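Side-chain contacts in GDNF family receptor alpha-3 (Homo sapiens, PDB 2GH0), which acts as the receptor for the neurotrophic factor artemin and, once artemin is bound, leads to activation of the RET receptor: residues D26-A31 with L50-E55; H44-Q49 with P87-P92; L104-P109 with S113-F118. All blocks are in the same frame, centred on the assembly; numbering follows the deposited sequence.

Contact 1 of 3, residues D26-A31 with L50-E55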
loop_
_atom_site.group_PDB
_atom_site.type_symbol
_atom_site.label_atom_id
_atom_site.label_comp_id
_atom_site.label_asym_id
_atom_site.label_seq_id
_atom_site.Cartn_x
_atom_site.Cartn_y
_atom_site.Cartn_z
ATOM N N ASP C 26 20.842 7.329 22.508
ATOM C CA ASP C 26 19.514 6.735 22.426
ATOM C C ASP C 26 19.587 5.332 21.809
ATOM O O ASP C 26 18.971 4.377 22.305
ATOM C CB ASP C 26 18.601 7.629 21.550
ATOM C CG ASP C 26 17.173 7.065 21.414
ATOM O OD1 ASP C 26 16.594 6.698 22.457
ATOM O OD2 ASP C 26 16.689 6.933 20.286
ATOM N N ARG C 27 20.319 5.189 20.706
ATOM C CA ARG C 27 20.295 3.897 19.993
ATOM C C ARG C 27 20.952 2.830 20.880
ATOM O O ARG C 27 20.486 1.684 20.920
ATOM C CB ARG C 27 20.958 3.981 18.637
ATOM C CG ARG C 27 20.064 4.746 17.586
ATOM C CD ARG C 27 19.881 4.026 16.290
ATOM N NE ARG C 27 19.350 4.951 15.278
ATOM C CZ ARG C 27 19.069 4.617 14.032
ATOM N NH1 ARG C 27 19.266 3.369 13.616
ATOM N NH2 ARG C 27 18.590 5.533 13.200
ATOM N N LEU C 28 22.035 3.218 21.559
ATOM C CA LEU C 28 22.807 2.250 22.411
ATOM C C LEU C 28 22.019 1.850 23.669
ATOM O O LEU C 28 22.109 0.699 24.145
ATOM C CB LEU C 28 24.161 2.840 22.799
ATOM C CG LEU C 28 25.081 3.054 21.585
ATOM C CD1 LEU C 28 26.201 3.962 22.107
ATOM C CD2 LEU C 28 25.686 1.764 21.120
ATOM N N ARG C 29 21.304 2.809 24.240
ATOM C CA ARG C 29 20.478 2.548 25.448
ATOM C C ARG C 29 19.306 1.668 25.041
ATOM O O ARG C 29 18.977 0.711 25.731
ATOM C CB ARG C 29 19.942 3.866 26.035
ATOM C CG ARG C 29 19.040 3.638 27.264
ATOM C CD ARG C 29 18.726 4.999 27.975
ATOM N NE ARG C 29 17.660 4.842 28.969
ATOM C CZ ARG C 29 16.357 4.959 28.716
ATOM N NH1 ARG C 29 15.900 5.268 27.509
ATOM N NH2 ARG C 29 15.493 4.804 29.704
ATOM N N LYS C 30 18.681 1.983 23.908
ATOM C CA LYS C 30 17.565 1.182 23.399
ATOM C C LYS C 30 18.007 -0.267 23.142
ATOM O O LYS C 30 17.232 -1.211 23.364
ATOM C CB LYS C 30 16.989 1.789 22.095
ATOM C CG LYS C 30 15.856 2.824 22.378
ATOM C CD LYS C 30 14.813 2.891 21.227
ATOM C CE LYS C 30 13.409 3.426 21.647
ATOM N NZ LYS C 30 12.751 4.252 20.334
ATOM N N ALA C 31 19.209 -0.419 22.584
ATOM C CA ALA C 31 19.779 -1.722 22.304
ATOM C C ALA C 31 19.928 -2.605 23.554
ATOM O O ALA C 31 19.522 -3.767 23.523
ATOM C CB ALA C 31 21.135 -1.576 21.595
ATOM N N LEU C 50 25.261 -4.196 27.172
ATOM C CA LEU C 50 25.795 -3.311 28.237
ATOM C C LEU C 50 27.250 -2.903 27.969
ATOM O O LEU C 50 27.614 -1.703 28.083
ATOM C CB LEU C 50 25.629 -3.956 29.649
ATOM C CG LEU C 50 24.185 -3.940 30.190
ATOM C CD1 LEU C 50 24.131 -4.847 31.371
ATOM C CD2 LEU C 50 23.741 -2.521 30.632
ATOM N N LEU C 51 28.078 -3.871 27.609
ATOM C CA LEU C 51 29.480 -3.596 27.333
ATOM C C LEU C 51 29.612 -2.605 26.189
ATOM O O LEU C 51 30.398 -1.640 26.267
ATOM C CB LEU C 51 30.225 -4.884 26.994
ATOM C CG LEU C 51 30.619 -5.756 28.214
ATOM C CD1 LEU C 51 31.028 -7.102 27.680
ATOM C CD2 LEU C 51 31.740 -5.136 29.028
ATOM N N THR C 52 28.836 -2.825 25.146
ATOM C CA THR C 52 28.846 -1.911 23.969
ATOM C C THR C 52 28.392 -0.534 24.370
ATOM O O THR C 52 28.971 0.471 23.926
ATOM C CB THR C 52 27.923 -2.438 22.908
ATOM O OG1 THR C 52 28.446 -3.712 22.508
ATOM C CG2 THR C 52 27.861 -1.507 21.710
ATOM N N PHE C 53 27.374 -0.470 25.223
ATOM C CA PHE C 53 26.837 0.839 25.601
ATOM C C PHE C 53 27.933 1.678 26.255
ATOM O O PHE C 53 28.100 2.817 25.921
ATOM C CB PHE C 53 25.635 0.739 26.594
ATOM C CG PHE C 53 25.168 2.104 27.072
ATOM C CD1 PHE C 53 24.340 2.858 26.268
ATOM C CD2 PHE C 53 25.629 2.640 28.292
ATOM C CE1 PHE C 53 23.908 4.139 26.643
ATOM C CE2 PHE C 53 25.235 3.928 28.715
ATOM C CZ PHE C 53 24.367 4.687 27.859
ATOM N N PHE C 54 28.637 1.150 27.258
ATOM C CA PHE C 54 29.642 1.961 27.931
ATOM C C PHE C 54 30.887 2.186 27.043
ATOM O O PHE C 54 31.610 3.167 27.202
ATOM C CB PHE C 54 29.984 1.338 29.312
ATOM C CG PHE C 54 28.869 1.456 30.248
ATOM C CD1 PHE C 54 28.000 0.402 30.474
ATOM C CD2 PHE C 54 28.611 2.703 30.816
ATOM C CE1 PHE C 54 26.904 0.579 31.313
ATOM C CE2 PHE C 54 27.534 2.906 31.646
ATOM C CZ PHE C 54 26.655 1.873 31.883
ATOM N N GLU C 55 31.149 1.259 26.156
ATOM C CA GLU C 55 32.201 1.423 25.209
ATOM C C GLU C 55 31.968 2.558 24.182
ATOM O O GLU C 55 32.919 3.286 23.836
ATOM C CB GLU C 55 32.388 0.119 24.471
ATOM C CG GLU C 55 33.467 0.149 23.553
ATOM C CD GLU C 55 33.797 -1.245 23.058
ATOM O OE1 GLU C 55 33.035 -2.217 23.385
ATOM O OE2 GLU C 55 34.834 -1.361 22.345
#
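L28 and F53 meet where two helices of the first GDNF/GAS1 domain of this fragment, 23-35 and 43-56, pack nearly antiparallel; the axes of the short segments come within 9.0 Å at an angle of 162°. CB of F53 carries the ring with CG anti to the backbone N (chi1 175°), which brings the CD1-CE1 side of the ring against the facing helix. CD1 touches CB of L28 at 3.5 Å and lies 3.7 Å from N of R29; its neighbour CE1 rests 4.0 Å from CB of R29. On the other side of the ring, CD2 sits over the centre of the F54 ring. Y32 meets F53 edge-to-face, and A62 and L65 of helix 59-66 add to the packing. With an alanine here, L28 CB and the start of R29 would probably lose their apolar cover and a gap would open between the helices. R29 is extended from CG to NE, and outside both segments its NH2 forms a salt bridge with an acidic side chain of another protein chain. The L28 and T52 side chains cross at about a right angle, CD2 of L28 lying 4.0 Å from CG2 of T52.

Contact 2 of 3, residues H44-Q49 with P87-P92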
loop_
_atom_site.group_PDB
_atom_site.type_symbol
_atom_site.label_atom_id
_atom_site.label_comp_id
_atom_site.label_asym_id
_atom_site.label_seq_id
_atom_site.Cartn_x
_atom_site.Cartn_y
_atom_site.Cartn_z
ATOM N N HIS C 44 23.587 -13.406 28.307
ATOM C CA HIS C 44 24.821 -13.086 27.578
ATOM C C HIS C 44 24.644 -11.985 26.509
ATOM O O HIS C 44 25.580 -11.224 26.219
ATOM C CB HIS C 44 25.432 -14.342 26.967
ATOM C CG HIS C 44 24.577 -14.997 25.934
ATOM N ND1 HIS C 44 23.561 -15.880 26.247
ATOM C CD2 HIS C 44 24.612 -14.929 24.579
ATOM C CE1 HIS C 44 23.002 -16.316 25.130
ATOM N NE2 HIS C 44 23.623 -15.758 24.103
ATOM N N VAL C 45 23.449 -11.900 25.942
ATOM C CA VAL C 45 23.180 -10.864 24.957
ATOM C C VAL C 45 23.017 -9.550 25.712
ATOM O O VAL C 45 23.539 -8.547 25.311
ATOM C CB VAL C 45 21.931 -11.156 24.128
ATOM C CG1 VAL C 45 21.709 -10.048 23.082
ATOM C CG2 VAL C 45 22.091 -12.480 23.440
ATOM N N CYS C 46 22.307 -9.579 26.829
ATOM C CA CYS C 46 22.175 -8.346 27.668
ATOM C C CYS C 46 23.537 -7.824 28.092
ATOM O O CYS C 46 23.855 -6.631 27.984
ATOM C CB CYS C 46 21.276 -8.667 28.860
ATOM S SG CYS C 46 21.248 -7.407 30.167
ATOM N N LEU C 47 24.394 -8.736 28.547
ATOM C CA LEU C 47 25.722 -8.344 29.038
ATOM C C LEU C 47 26.517 -7.707 27.880
ATOM O O LEU C 47 27.182 -6.712 28.063
ATOM C CB LEU C 47 26.442 -9.622 29.548
ATOM C CG LEU C 47 26.608 -9.939 31.012
ATOM C CD1 LEU C 47 25.791 -9.097 32.038
ATOM C CD2 LEU C 47 26.702 -11.519 31.239
ATOM N N ARG C 48 26.449 -8.291 26.701
ATOM C CA ARG C 48 27.184 -7.808 25.538
ATOM C C ARG C 48 26.672 -6.404 25.113
ATOM O O ARG C 48 27.460 -5.522 24.761
ATOM C CB ARG C 48 26.988 -8.780 24.361
ATOM C CG ARG C 48 27.679 -8.353 23.072
ATOM C CD ARG C 48 29.205 -8.250 23.303
ATOM N NE ARG C 48 29.616 -6.839 23.444
ATOM C CZ ARG C 48 30.872 -6.422 23.606
ATOM N NH1 ARG C 48 31.889 -7.291 23.662
ATOM N NH2 ARG C 48 31.117 -5.132 23.664
ATOM N N GLN C 49 25.368 -6.198 25.192
ATOM C CA GLN C 49 24.797 -4.841 24.860
ATOM C C GLN C 49 25.161 -3.792 25.908
ATOM O O GLN C 49 25.329 -2.600 25.585
ATOM C CB GLN C 49 23.276 -4.927 24.637
ATOM C CG GLN C 49 22.900 -5.771 23.398
ATOM C CD GLN C 49 23.583 -5.188 22.149
ATOM O OE1 GLN C 49 23.396 -4.024 21.817
ATOM N NE2 GLN C 49 24.432 -5.968 21.523
ATOM N N PRO C 87 19.629 -5.222 36.405
ATOM C CA PRO C 87 20.386 -6.254 37.185
ATOM C C PRO C 87 19.644 -7.622 37.267
ATOM O O PRO C 87 20.278 -8.724 37.325
ATOM C CB PRO C 87 20.572 -5.593 38.587
ATOM C CG PRO C 87 19.409 -4.554 38.689
ATOM C CD PRO C 87 19.206 -4.076 37.242
ATOM N N ASN C 88 18.307 -7.576 37.235
ATOM C CA ASN C 88 17.509 -8.831 37.242
ATOM C C ASN C 88 17.782 -9.684 36.011
ATOM O O ASN C 88 17.512 -10.866 36.007
ATOM C CB ASN C 88 16.015 -8.519 37.367
ATOM C CG ASN C 88 15.656 -7.963 38.757
ATOM O OD1 ASN C 88 16.233 -8.377 39.761
ATOM N ND2 ASN C 88 14.707 -7.039 38.814
ATOM N N CYS C 89 18.298 -9.056 34.955
ATOM C CA CYS C 89 18.756 -9.791 33.817
ATOM C C CYS C 89 20.254 -10.014 33.808
ATOM O O CYS C 89 20.691 -11.121 33.476
ATOM C CB CYS C 89 18.378 -9.105 32.501
ATOM S SG CYS C 89 19.080 -10.039 31.101
ATOM N N ALA C 90 21.022 -8.957 34.082
ATOM C CA ALA C 90 22.478 -8.937 33.908
ATOM C C ALA C 90 23.186 -9.810 34.952
ATOM O O ALA C 90 24.253 -10.335 34.690
ATOM C CB ALA C 90 23.009 -7.509 34.018
ATOM N N LEU C 91 22.596 -9.930 36.126
ATOM C CA LEU C 91 23.269 -10.639 37.248
ATOM C C LEU C 91 22.655 -12.007 37.488
ATOM O O LEU C 91 21.435 -12.143 37.424
ATOM C CB LEU C 91 23.199 -9.772 38.501
ATOM C CG LEU C 91 23.674 -8.311 38.371
ATOM C CD1 LEU C 91 23.463 -7.562 39.705
ATOM C CD2 LEU C 91 25.104 -8.324 38.022
ATOM N N PRO C 92 23.506 -13.033 37.786
ATOM C CA PRO C 92 23.048 -14.361 38.185
ATOM C C PRO C 92 22.056 -14.253 39.323
ATOM O O PRO C 92 22.196 -13.392 40.148
ATOM C CB PRO C 92 24.335 -15.046 38.656
ATOM C CG PRO C 92 25.403 -14.424 37.812
ATOM C CD PRO C 92 24.981 -12.954 37.738
#
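A buried pair of half-cystines, C46 of helix 43-56 and C89 of the short helix 87-90, brings two disulfides of the receptor side by side. C46 and C89 are not bonded to each other: C46 pairs with C36 and C89 with C41. Each sulfur is nonetheless packed against its neighbour, SG of C89 lying 3.4 Å from CB of C46 and 3.5 Å from SG of C46. Both side chains extend with SG anti to the backbone N (chi1 169° and 177°), and since both CB atoms also face the opposite segment, the sulfurs are directed into the same interface. SG of C46 also comes within 4.2 Å of CB of A90. The two bridges belong to the first GDNF/GAS1 domain of this fragment, an all-helical, cystine-rich module: C36-C46 ties helix 43-56 to the chain just past helix 23-35, and C41-C89 ties helix 87-90 to the chain just before helix 43-56. Beside them, L47 lays one methyl on the C-terminal end of the short helix: its CD1 is 3.8 Å from CB of A90 and 3.3 Å from O of A90. That carbonyl has a polar partner elsewhere, NE of R43, so the methyl borders an oxygen that is already hydrogen-bonded. The short helix holds its own backbone through L91 N and P87 O, 2.9 Å apart, just where L91 leaves helical geometry.

Contact 3 of 3, residues L104-P109 with S113-F118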
loop_
_atom_site.group_PDB
_atom_site.type_symbol
_atom_site.label_atom_id
_atom_site.label_comp_id
_atom_site.label_asym_id
_atom_site.label_seq_id
_atom_site.Cartn_x
_atom_site.Cartn_y
_atom_site.Cartn_z
ATOM N N LEU C 104 36.063 -16.555 37.499
ATOM C CA LEU C 104 35.277 -16.672 36.258
ATOM C C LEU C 104 35.699 -15.480 35.420
ATOM O O LEU C 104 35.926 -15.623 34.217
ATOM C CB LEU C 104 33.757 -16.691 36.518
ATOM C CG LEU C 104 32.799 -16.608 35.284
ATOM C CD1 LEU C 104 32.948 -17.787 34.310
ATOM C CD2 LEU C 104 31.332 -16.428 35.696
ATOM N N CYS C 105 35.772 -14.293 36.038
ATOM C CA CYS C 105 36.416 -13.170 35.391
ATOM C C CYS C 105 37.806 -13.491 34.760
ATOM O O CYS C 105 38.051 -13.209 33.571
ATOM C CB CYS C 105 36.485 -11.966 36.357
ATOM S SG CYS C 105 37.171 -10.555 35.568
ATOM N N PHE C 106 38.708 -14.097 35.526
ATOM C CA PHE C 106 40.056 -14.317 35.055
ATOM C C PHE C 106 40.085 -15.188 33.806
ATOM O O PHE C 106 41.049 -15.139 33.028
ATOM C CB PHE C 106 40.926 -14.936 36.161
ATOM C CG PHE C 106 41.345 -13.968 37.246
ATOM C CD1 PHE C 106 41.713 -14.450 38.499
ATOM C CD2 PHE C 106 41.392 -12.599 37.017
ATOM C CE1 PHE C 106 42.149 -13.587 39.541
ATOM C CE2 PHE C 106 41.797 -11.709 38.039
ATOM C CZ PHE C 106 42.196 -12.228 39.304
ATOM N N SER C 107 39.062 -16.036 33.625
ATOM C CA SER C 107 39.031 -17.020 32.504
ATOM C C SER C 107 38.813 -16.386 31.112
ATOM O O SER C 107 39.089 -17.021 30.054
ATOM C CB SER C 107 37.931 -18.066 32.744
ATOM O OG SER C 107 36.638 -17.498 32.533
ATOM N N ASP C 108 38.313 -15.148 31.113
ATOM C CA ASP C 108 38.021 -14.370 29.877
ATOM C C ASP C 108 38.975 -13.192 29.780
ATOM O O ASP C 108 38.944 -12.325 30.668
ATOM C CB ASP C 108 36.595 -13.772 29.926
ATOM C CG ASP C 108 36.332 -12.775 28.772
ATOM O OD1 ASP C 108 36.490 -13.129 27.591
ATOM O OD2 ASP C 108 35.965 -11.621 29.057
ATOM N N PRO C 109 39.795 -13.143 28.713
ATOM C CA PRO C 109 40.726 -12.016 28.579
ATOM C C PRO C 109 40.156 -10.579 28.729
ATOM O O PRO C 109 40.823 -9.735 29.360
ATOM C CB PRO C 109 41.287 -12.212 27.175
ATOM C CG PRO C 109 41.258 -13.758 26.986
ATOM C CD PRO C 109 39.945 -14.121 27.607
ATOM N N SER C 113 41.235 -7.853 31.832
ATOM C CA SER C 113 41.705 -6.514 31.471
ATOM C C SER C 113 40.880 -5.356 32.099
ATOM O O SER C 113 41.446 -4.348 32.551
ATOM C CB SER C 113 41.743 -6.431 29.935
ATOM O OG SER C 113 42.063 -5.137 29.450
ATOM N N ARG C 114 39.551 -5.488 32.129
ATOM C CA ARG C 114 38.684 -4.464 32.764
ATOM C C ARG C 114 38.922 -4.405 34.240
ATOM O O ARG C 114 38.897 -3.301 34.845
ATOM C CB ARG C 114 37.228 -4.719 32.456
ATOM C CG ARG C 114 36.997 -4.726 30.875
ATOM C CD ARG C 114 37.123 -3.234 30.377
ATOM N NE ARG C 114 37.016 -3.145 28.909
ATOM C CZ ARG C 114 35.856 -2.976 28.276
ATOM N NH1 ARG C 114 34.763 -2.883 28.994
ATOM N NH2 ARG C 114 35.770 -2.862 26.937
ATOM N N LEU C 115 39.146 -5.589 34.829
ATOM C CA LEU C 115 39.403 -5.649 36.308
ATOM C C LEU C 115 40.776 -5.069 36.620
ATOM O O LEU C 115 40.919 -4.323 37.575
ATOM C CB LEU C 115 39.264 -7.059 36.890
ATOM C CG LEU C 115 39.348 -7.144 38.432
ATOM C CD1 LEU C 115 38.228 -6.375 39.174
ATOM C CD2 LEU C 115 39.380 -8.587 38.900
ATOM N N VAL C 116 41.765 -5.373 35.795
ATOM C CA VAL C 116 43.051 -4.690 35.935
ATOM C C VAL C 116 42.925 -3.148 35.873
ATOM O O VAL C 116 43.506 -2.446 36.707
ATOM C CB VAL C 116 44.046 -5.164 34.935
ATOM C CG1 VAL C 116 45.216 -4.219 34.880
ATOM C CG2 VAL C 116 44.487 -6.572 35.294
ATOM N N ASP C 117 42.178 -2.607 34.915
ATOM C CA ASP C 117 42.160 -1.158 34.894
ATOM C C ASP C 117 41.415 -0.562 36.075
ATOM O O ASP C 117 41.779 0.524 36.517
ATOM C CB ASP C 117 41.803 -0.513 33.547
ATOM C CG ASP C 117 40.673 -1.161 32.846
ATOM O OD1 ASP C 117 39.553 -1.078 33.408
ATOM O OD2 ASP C 117 40.871 -1.609 31.641
ATOM N N PHE C 118 40.402 -1.242 36.598
ATOM C CA PHE C 118 39.674 -0.724 37.769
ATOM C C PHE C 118 40.627 -0.692 39.001
ATOM O O PHE C 118 40.674 0.274 39.808
ATOM C CB PHE C 118 38.436 -1.613 38.004
ATOM C CG PHE C 118 37.713 -1.321 39.304
ATOM C CD1 PHE C 118 37.082 -0.093 39.498
ATOM C CD2 PHE C 118 37.682 -2.228 40.294
ATOM C CE1 PHE C 118 36.441 0.192 40.666
ATOM C CE2 PHE C 118 37.042 -1.930 41.517
ATOM C CZ PHE C 118 36.433 -0.729 41.687
#
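C105, F106 and P109 meet L115 and S113 in a local contact across a tight turn, where helix 98-106 gives way to helix 109-121 in the second GDNF/GAS1 domain of this fragment. The apolar half of the contact is carried by L115, whose side chain leaves its helix with CG anti to the backbone N (chi1 -173°). Its CB faces the sulfur of C105, with SG and CB 4.3 Å apart, while its CD2 methyl reaches CE2 of F106 at 4.0 Å. The ring and the leucine cross obliquely, so this is a touch of one ring carbon on one methyl and not a stack. M150, from a loop, packs against both C105 and L115.

The one hydrogen bond across the contact is between backbone atoms. N of S113 donates to O of P109 at 3.1 Å with an angle of 166° at the hydrogen, an i to i+4 bond of the first turn of helix 109-121; CB of S113 lies 3.5 Å from the same oxygen. Before this turn, O of L104 takes two donors from S107, OG at 2.6 Å and N at 3.2 Å, which ties the serine back onto the preceding helix. D108 then acts as N-cap, its OD2 accepting from N of C111, and P109 opens the new helix. A disulfide between C105 and C111 staples the two helices across the turn. The C19-C25 disulfide has the same six-residue spacing and joins helices 11-20 and 23-35; a disulfide-bridged turn between consecutive helices thus recurs in both GDNF/GAS1 domains of this fragment.

Contacts 1 and 2 share helix 43-56, their centres 12 Å apart. Along the chain their segments alternate, 26-31, 44-49, 50-55, 87-92, so this one helix packs against helix 23-35 over one part and helix 87-90 over another, and L50 touches A90 between them. Both lie in the first GDNF/GAS1 domain of this two-domain extracellular piece of the receptor. Contact 3 follows in series in the second, its centre about 20 Å from contact 1 and 17 Å from contact 2; only contact 1 touches it, through L51 and R114. Only contact 1 is reached by another protein in the assembly, consistent with the first of these domains carrying the ligand-facing surface.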